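Local coordinates for putative ABC transporter amino acid-binding protein (Sinorhizobium meliloti, PDB 2Q88) that binds the compatible solute ectoine between its two lobes and probably hands it to an ABC transporter for uptake as an osmoprotectant, at residues A[57-61]-A[62-66]; A[128-132]-A[133-137]; A[144-148]-A[149-153]. All blocks are in the same frame, centred on the assembly; numbering follows the deposited sequence.

From the N terminus, contact 1 comes first: it turns the end of strand 53-58 into helix 64-69 and brings Tyr-61 to the ectoine. Contact 2 does much the same in the other lobe, turning strand 127-129 into helix 134-141 and setting the ligand's carboxylate before the helix start. Contact 3 then closes the loop that returns from that helix to strand 149-151, which lies parallel to 127-129. The three follow in series; none nests or crosses. Contacts 1 and 2 meet beside the ligand, which both touch, with Tyr-61 packed on Pro-130 and Gly-131. Contacts 2 and 3 share one beta-alpha-beta unit, pinned by the Glu-136 to Arg-146 salt bridge.

Contact 1: residues A[57-61]-A[62-66]; sequences SISEY and GAMIP. With CD (cadmium ion), chain E; 4CS ((4S)-2-methyl-1,4,5,6-tetrahydropyrimidine-4-carboxylic acid), chain F.
Two successive bonds from residue i+3 back to residue i roll the chain out of strand 53-58 and into helix 64-69: Ala-63 N gives its hydrogen to Glu-60 O, and Met-64 N gives its own to Tyr-61 O at 3.2 Å. Glu-60 O is gripped twice, because Ser-59 OG donates to it at 2.8 Å from the face of the carbonyl plane opposite to Ala-63 N. The same hydroxyl also rests on Met-64 CG at 3.6 Å and, more loosely, on the methyl of Ala-63. A water bridges Tyr-61 O, to which it donates at 2.7 Å, and Ile-65 N, from which it accepts.

This strand-to-helix turn forms one wall of the ligand cleft in a family 3 solute-binding protein. Over one face of the Tyr-61 ring lies the ectoine, its CB 3.7 Å above the plane and over the centre. The phenol OH is held by Glu-22, which itself bonds the ligand.

Met-64 and Tyr-61 lie side by side and point the same way. In Met-64, CG stands beside the backbone N (chi1 -70°) and the chain is extended from there, which carries SD and CE along the ring. Met-64 CE comes to 3.8 Å from Tyr-61 CD1, and Met-64 SD lies 5.0 Å from the centroid of the Tyr-61 ring in an oblique Met-aromatic contact. Ala-20 and Ile-76 also pack on the Met-64 side chain. Back at the strand end, Ser-57 OG shares a cadmium ion with His-73 NE2 and a water.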
loop_
_atom_site.group_PDB
_atom_site.type_symbol
_atom_site.label_atom_id
_atom_site.label_comp_id
_atom_site.label_asym_id
_atom_site.label_seq_id
_atom_site.Cartn_x
_atom_site.Cartn_y
_atom_site.Cartn_z
ATOM N N SER A 57 -10.158 -9.819 -1.820
ATOM C CA SER A 57 -11.106 -9.235 -0.872
ATOM C C SER A 57 -10.673 -7.786 -0.611
ATOM O O SER A 57 -9.494 -7.546 -0.352
ATOM C CB SER A 57 -11.066 -10.005 0.456
ATOM O OG SER A 57 -11.684 -11.300 0.373
ATOM N N ILE A 58 -11.613 -6.839 -0.685
ATOM C CA ILE A 58 -11.341 -5.425 -0.364
ATOM C C ILE A 58 -11.627 -5.138 1.106
ATOM O O ILE A 58 -12.650 -5.555 1.634
ATOM C CB ILE A 58 -12.196 -4.476 -1.246
ATOM C CG1 ILE A 58 -11.707 -4.501 -2.692
ATOM C CG2 ILE A 58 -12.165 -3.035 -0.707
ATOM C CD1 ILE A 58 -12.646 -3.758 -3.637
ATOM N N SER A 59 -10.713 -4.417 1.747
ATOM C CA SER A 59 -10.919 -3.922 3.091
ATOM C C SER A 59 -10.108 -2.642 3.256
ATOM O O SER A 59 -9.280 -2.308 2.405
ATOM C CB SER A 59 -10.500 -4.971 4.128
ATOM O OG SER A 59 -9.101 -4.947 4.368
ATOM N N GLU A 60 -10.342 -1.934 4.351
ATOM C CA GLU A 60 -9.499 -0.790 4.695
ATOM C C GLU A 60 -8.203 -1.366 5.258
ATOM O O GLU A 60 -8.162 -2.561 5.609
ATOM C CB GLU A 60 -10.250 0.143 5.650
ATOM C CG GLU A 60 -11.496 0.714 4.976
ATOM C CD GLU A 60 -12.398 1.509 5.895
ATOM O OE1 GLU A 60 -13.415 0.955 6.375
ATOM O OE2 GLU A 60 -12.115 2.704 6.129
ATOM N N TYR A 61 -7.133 -0.570 5.279
ATOM C CA TYR A 61 -5.798 -1.097 5.583
ATOM C C TYR A 61 -5.691 -1.664 6.991
ATOM O O TYR A 61 -4.987 -2.643 7.210
ATOM C CB TYR A 61 -4.711 -0.046 5.343
ATOM C CG TYR A 61 -4.507 0.269 3.873
ATOM C CD1 TYR A 61 -3.668 -0.510 3.086
ATOM C CD2 TYR A 61 -5.176 1.330 3.271
ATOM C CE1 TYR A 61 -3.481 -0.221 1.725
ATOM C CE2 TYR A 61 -5.001 1.622 1.902
ATOM C CZ TYR A 61 -4.144 0.847 1.147
ATOM O OH TYR A 61 -3.975 1.116 -0.206
ATOM N N GLY A 62 -6.410 -1.059 7.931
ATOM C CA GLY A 62 -6.357 -1.486 9.336
ATOM C C GLY A 62 -6.899 -2.884 9.599
ATOM O O GLY A 62 -6.605 -3.492 10.638
ATOM N N ALA A 63 -7.695 -3.405 8.672
ATOM C CA ALA A 63 -8.261 -4.748 8.825
ATOM C C ALA A 63 -7.384 -5.873 8.258
ATOM O O ALA A 63 -7.670 -7.054 8.473
ATOM C CB ALA A 63 -9.669 -4.804 8.201
ATOM N N MET A 64 -6.323 -5.519 7.539
ATOM C CA MET A 64 -5.582 -6.503 6.757
ATOM C C MET A 64 -4.774 -7.489 7.586
ATOM O O MET A 64 -4.957 -8.712 7.471
ATOM C CB MET A 64 -4.711 -5.809 5.710
ATOM C CG MET A 64 -5.538 -5.189 4.595
ATOM S SD MET A 64 -4.494 -4.311 3.453
ATOM C CE MET A 64 -5.708 -3.584 2.352
ATOM N N ILE A 65 -3.881 -6.963 8.413
ATOM C CA ILE A 65 -3.083 -7.833 9.290
ATOM C C ILE A 65 -3.970 -8.700 10.204
ATOM O O ILE A 65 -3.753 -9.916 10.275
ATOM C CB ILE A 65 -1.977 -7.035 10.039
ATOM C CG1 ILE A 65 -0.959 -6.500 9.013
ATOM C CG2 ILE A 65 -1.286 -7.916 11.087
ATOM C CD1 ILE A 65 0.148 -5.598 9.582
ATOM N N PRO A 66 -4.950 -8.110 10.905
ATOM C CA PRO A 66 -5.894 -8.907 11.688
ATOM C C PRO A 66 -6.522 -10.088 10.933
ATOM O O PRO A 66 -6.563 -11.193 11.469
ATOM C CB PRO A 66 -6.958 -7.880 12.095
ATOM C CG PRO A 66 -6.186 -6.596 12.222
ATOM C CD PRO A 66 -5.193 -6.660 11.086
HETATM CD CD CD E . -12.381 -12.421 2.557
HETATM O O 4CS F . -0.304 1.896 5.250
HETATM C C 4CS F . 0.078 1.654 4.105
HETATM O OXT 4CS F . 0.770 0.654 3.882
HETATM C CA 4CS F . -0.277 2.603 2.968
HETATM C CB 4CS F . -1.692 3.143 3.059
HETATM C CAD 4CS F . -1.945 4.121 1.908
HETATM N NAG 4CS F . -1.666 3.444 0.614
HETATM C CAI 4CS F . -0.739 2.394 0.525
HETATM C CAA 4CS F . -0.477 1.698 -0.821
HETATM N N 4CS F . -0.064 1.943 1.667
HETATM O O HOH W 1 -3.273 -3.935 8.872
HETATM O O HOH W 2 -12.364 -14.375 1.246
#

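Contact 2: residues A[128-132]-A[133-137]; sequences GAPGG and GTEEK. With 4CS ((4S)-2-methyl-1,4,5,6-tetrahydropyrimidine-4-carboxylic acid), chain F.
Glu-136, in the first turn of helix 134-141, reaches back to the glycine turn that precedes the helix: its OE2 takes the hydrogen of Gly-132 N at 2.8 Å, met from 45° above the carboxylate plane. With CG anti to the backbone N (chi1 180°) and the chain extended beyond it, the carboxylate lies against Gly-131 and Gly-132. Its other oxygen, OE1, forms a salt bridge with Arg-146. With an alanine here, Gly-132 N would probably be left without its acceptor and Arg-146 without its charged partner.

The turn itself is type II, Pro-130 to Gly-133, closed by Gly-133 N on Pro-130 O at 3.2 Å. Gly-132 takes a positive phi, and Gly-133 is the N-cap. Between the turn and the helix a water ties three groups together: it donates to Pro-130 O at 2.6 Å and to Glu-135 OE1, and accepts from Glu-136 N.

Glu-135 bends at chi2 (79°) and turns its carboxylate to the ligand. OE1 lies 3.4 Å from ectoine CAD and also touches Pro-130 CG, the two side chains crossing at about a right angle. OE2 is close to Glu-101, so a shift in ionisation there is possible; Glu-101 also bonds Thr-134 OG1.

Thr-134 N donates to ectoine O at 2.7 Å, and Arg-86 is a further partner of the ligand. The ectoine carboxylate thus meets a backbone amide at the N terminus of a helix, where the helix dipole would be expected to help hold the negative charge.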
loop_
_atom_site.group_PDB
_atom_site.type_symbol
_atom_site.label_atom_id
_atom_site.label_comp_id
_atom_site.label_asym_id
_atom_site.label_seq_id
_atom_site.Cartn_x
_atom_site.Cartn_y
_atom_site.Cartn_z
ATOM N N GLY A 128 -7.055 14.042 6.161
ATOM C CA GLY A 128 -7.735 12.786 5.867
ATOM C C GLY A 128 -6.717 11.751 5.455
ATOM O O GLY A 128 -5.742 12.063 4.775
ATOM N N ALA A 129 -6.937 10.505 5.862
ATOM C CA ALA A 129 -5.989 9.432 5.566
ATOM C C ALA A 129 -6.663 8.086 5.780
ATOM O O ALA A 129 -7.582 7.982 6.593
ATOM C CB ALA A 129 -4.768 9.548 6.468
ATOM N N PRO A 130 -6.209 7.053 5.079
ATOM C CA PRO A 130 -6.770 5.715 5.288
ATOM C C PRO A 130 -6.521 5.217 6.711
ATOM O O PRO A 130 -5.434 5.404 7.256
ATOM C CB PRO A 130 -6.055 4.851 4.245
ATOM C CG PRO A 130 -4.856 5.617 3.835
ATOM C CD PRO A 130 -5.187 7.075 4.014
ATOM N N GLY A 131 -7.543 4.621 7.317
ATOM C CA GLY A 131 -7.449 4.094 8.676
ATOM C C GLY A 131 -6.474 2.934 8.732
ATOM O O GLY A 131 -6.526 2.034 7.890
ATOM N N GLY A 132 -5.584 2.965 9.725
ATOM C CA GLY A 132 -4.548 1.942 9.890
ATOM C C GLY A 132 -3.392 2.084 8.910
ATOM O O GLY A 132 -2.535 1.197 8.814
ATOM N N GLY A 133 -3.363 3.200 8.183
ATOM C CA GLY A 133 -2.353 3.433 7.157
ATOM C C GLY A 133 -1.119 4.161 7.651
ATOM O O GLY A 133 -1.139 4.781 8.717
ATOM N N THR A 134 -0.042 4.104 6.867
ATOM C CA THR A 134 1.196 4.809 7.221
ATOM C C THR A 134 1.005 6.305 7.375
ATOM O O THR A 134 1.641 6.913 8.235
ATOM C CB THR A 134 2.322 4.562 6.194
ATOM O OG1 THR A 134 1.803 4.707 4.864
ATOM C CG2 THR A 134 2.816 3.120 6.262
ATOM N N GLU A 135 0.166 6.915 6.533
ATOM C CA GLU A 135 -0.032 8.374 6.610
ATOM C C GLU A 135 -0.682 8.767 7.918
ATOM O O GLU A 135 -0.277 9.745 8.545
ATOM C CB GLU A 135 -0.886 8.899 5.455
ATOM C CG GLU A 135 -0.285 8.620 4.096
ATOM C CD GLU A 135 -0.533 7.195 3.654
ATOM O OE1 GLU A 135 -1.410 6.538 4.249
ATOM O OE2 GLU A 135 0.156 6.736 2.719
ATOM N N GLU A 136 -1.695 8.004 8.322
ATOM C CA GLU A 136 -2.369 8.243 9.593
ATOM C C GLU A 136 -1.379 8.198 10.760
ATOM O O GLU A 136 -1.379 9.090 11.619
ATOM C CB GLU A 136 -3.503 7.235 9.794
ATOM C CG GLU A 136 -4.266 7.400 11.098
ATOM C CD GLU A 136 -5.185 6.233 11.391
ATOM O OE1 GLU A 136 -6.386 6.485 11.639
ATOM O OE2 GLU A 136 -4.712 5.071 11.385
ATOM N N LYS A 137 -0.534 7.166 10.787
ATOM C CA LYS A 137 0.484 7.030 11.837
ATOM C C LYS A 137 1.502 8.179 11.812
ATOM O O LYS A 137 1.896 8.678 12.860
ATOM C CB LYS A 137 1.191 5.670 11.748
ATOM C CG LYS A 137 2.195 5.394 12.884
ATOM C CD LYS A 137 1.515 5.197 14.238
ATOM C CE LYS A 137 2.546 5.007 15.357
ATOM N NZ LYS A 137 1.901 4.711 16.660
HETATM O O 4CS F . -0.304 1.896 5.250
HETATM C C 4CS F . 0.078 1.654 4.105
HETATM O OXT 4CS F . 0.770 0.654 3.882
HETATM C CA 4CS F . -0.277 2.603 2.968
HETATM C CB 4CS F . -1.692 3.143 3.059
HETATM C CAD 4CS F . -1.945 4.121 1.908
HETATM N NAG 4CS F . -1.666 3.444 0.614
HETATM C CAI 4CS F . -0.739 2.394 0.525
HETATM C CAA 4CS F . -0.477 1.698 -0.821
HETATM N N 4CS F . -0.064 1.943 1.667
HETATM O O HOH W 3 -3.083 6.313 6.665
#

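Contact 3: residues A[144-148]-A[149-153]; sequences VPRDR and VIVVP
Arg-146 grips Val-149 at two points, through its own backbone and through the end of its side chain. At the backbone, Val-149 N donates to Arg-146 O at 3.2 Å, the closing bond of the short 3-10 segment 146-148.

In the side chain, CB points away from the strand. From CG on, which is anti to the backbone N (chi1 177°), the chain turns back, and the bends at chi2 and chi3 bring the guanidinium to the start of the strand. Arg-146 NE and CZ both come to 3.8 Å from Val-149 O, and NH2 makes the bond to that oxygen at 2.9 Å. The N-H runs almost straight, at 175°, and the oxygen lies at the guanidinium edge, in its plane, although NH2 stands well above the plane of the carbonyl. NH2 also rests on Val-149 CG1 at 3.5 Å and lies near Val-151 CG2, and it has Glu-136 as its charged partner.

The other branch of Val-149, CG2, meets Val-144 CG1 at 3.5 Å, the side chains crossing at about a right angle; Ile-119 and Ala-120 of helix 116-121 back Val-144. Ile-150 folds its CD1 over to Asp-147 O, 3.4 Å away. Pro-145 CD stands 3.2 Å above the plane of the Arg-148 guanidinium, offset toward the rim, while the nitrogens of that group bond the carbonyls of Ile-119, Ala-120 and Ala-125.

The turn delivers the chain from helix 134-141 to strand 149-151, the last leg of a beta-alpha-beta unit. Chemically, Arg-146 NH2 bridges a strand carbonyl and a helix carboxylate, so one charged group couples the strand's start to the helix that precedes it.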
loop_
_atom_site.group_PDB
_atom_site.type_symbol
_atom_site.label_atom_id
_atom_site.label_comp_id
_atom_site.label_asym_id
_atom_site.label_seq_id
_atom_site.Cartn_x
_atom_site.Cartn_y
_atom_site.Cartn_z
ATOM N N VAL A 144 -0.263 15.491 15.463
ATOM C CA VAL A 144 -1.643 15.839 15.105
ATOM C C VAL A 144 -2.550 15.025 16.031
ATOM O O VAL A 144 -2.434 13.794 16.075
ATOM C CB VAL A 144 -1.972 15.545 13.624
ATOM C CG1 VAL A 144 -3.374 16.045 13.273
ATOM C CG2 VAL A 144 -0.934 16.181 12.715
ATOM N N PRO A 145 -3.409 15.704 16.795
ATOM C CA PRO A 145 -4.340 15.031 17.706
ATOM C C PRO A 145 -5.257 14.081 16.953
ATOM O O PRO A 145 -5.563 14.327 15.785
ATOM C CB PRO A 145 -5.167 16.191 18.271
ATOM C CG PRO A 145 -4.311 17.378 18.108
ATOM C CD PRO A 145 -3.539 17.172 16.870
ATOM N N ARG A 146 -5.706 13.027 17.626
ATOM C CA ARG A 146 -6.557 12.002 17.009
ATOM C C ARG A 146 -7.776 12.607 16.310
ATOM O O ARG A 146 -8.147 12.174 15.221
ATOM C CB ARG A 146 -6.996 10.970 18.064
ATOM C CG ARG A 146 -7.936 9.883 17.565
ATOM C CD ARG A 146 -7.285 8.861 16.647
ATOM N NE ARG A 146 -7.426 9.212 15.231
ATOM C CZ ARG A 146 -7.086 8.403 14.231
ATOM N NH1 ARG A 146 -6.567 7.213 14.496
ATOM N NH2 ARG A 146 -7.254 8.781 12.972
ATOM N N ASP A 147 -8.372 13.631 16.918
ATOM C CA ASP A 147 -9.591 14.223 16.369
ATOM C C ASP A 147 -9.377 15.098 15.120
ATOM O O ASP A 147 -10.346 15.509 14.479
ATOM C CB ASP A 147 -10.411 14.937 17.453
ATOM C CG ASP A 147 -9.680 16.119 18.086
ATOM O OD1 ASP A 147 -8.576 16.504 17.643
ATOM O OD2 ASP A 147 -10.151 16.734 19.066
ATOM N N ARG A 148 -8.116 15.353 14.770
ATOM C CA ARG A 148 -7.783 16.063 13.525
ATOM C C ARG A 148 -7.174 15.144 12.467
ATOM O O ARG A 148 -6.813 15.598 11.380
ATOM C CB ARG A 148 -6.837 17.238 13.797
ATOM C CG ARG A 148 -7.424 18.300 14.692
ATOM C CD ARG A 148 -6.812 19.661 14.487
ATOM N NE ARG A 148 -5.621 19.915 15.297
ATOM C CZ ARG A 148 -4.378 20.041 14.829
ATOM N NH1 ARG A 148 -4.109 19.893 13.531
ATOM N NH2 ARG A 148 -3.385 20.305 15.674
ATOM N N VAL A 149 -7.056 13.857 12.789
ATOM C CA VAL A 149 -6.685 12.845 11.807
ATOM C C VAL A 149 -7.952 12.065 11.467
ATOM O O VAL A 149 -8.455 11.303 12.280
ATOM C CB VAL A 149 -5.553 11.905 12.291
ATOM C CG1 VAL A 149 -5.165 10.918 11.172
ATOM C CG2 VAL A 149 -4.341 12.702 12.695
ATOM N N ILE A 150 -8.466 12.303 10.264
ATOM C CA ILE A 150 -9.798 11.881 9.880
ATOM C C ILE A 150 -9.703 10.654 8.982
ATOM O O ILE A 150 -9.061 10.691 7.940
ATOM C CB ILE A 150 -10.520 13.037 9.123
ATOM C CG1 ILE A 150 -10.500 14.358 9.926
ATOM C CG2 ILE A 150 -11.919 12.617 8.645
ATOM C CD1 ILE A 150 -11.043 14.285 11.362
ATOM N N VAL A 151 -10.325 9.557 9.391
ATOM C CA VAL A 151 -10.264 8.340 8.581
ATOM C C VAL A 151 -11.028 8.567 7.274
ATOM O O VAL A 151 -12.138 9.102 7.291
ATOM C CB VAL A 151 -10.824 7.133 9.344
ATOM C CG1 VAL A 151 -10.845 5.886 8.466
ATOM C CG2 VAL A 151 -10.003 6.885 10.640
ATOM N N VAL A 152 -10.424 8.169 6.153
ATOM C CA VAL A 152 -11.050 8.261 4.822
ATOM C C VAL A 152 -11.029 6.859 4.192
ATOM O O VAL A 152 -9.949 6.294 4.025
ATOM C CB VAL A 152 -10.286 9.284 3.917
ATOM C CG1 VAL A 152 -10.782 9.234 2.468
ATOM C CG2 VAL A 152 -10.440 10.687 4.460
ATOM N N PRO A 153 -12.198 6.300 3.845
ATOM C CA PRO A 153 -12.278 4.937 3.299
ATOM C C PRO A 153 -11.556 4.722 1.961
ATOM O O PRO A 153 -10.937 3.669 1.756
ATOM C CB PRO A 153 -13.789 4.708 3.134
ATOM C CG PRO A 153 -14.380 6.052 3.078
ATOM C CD PRO A 153 -13.524 6.932 3.928
#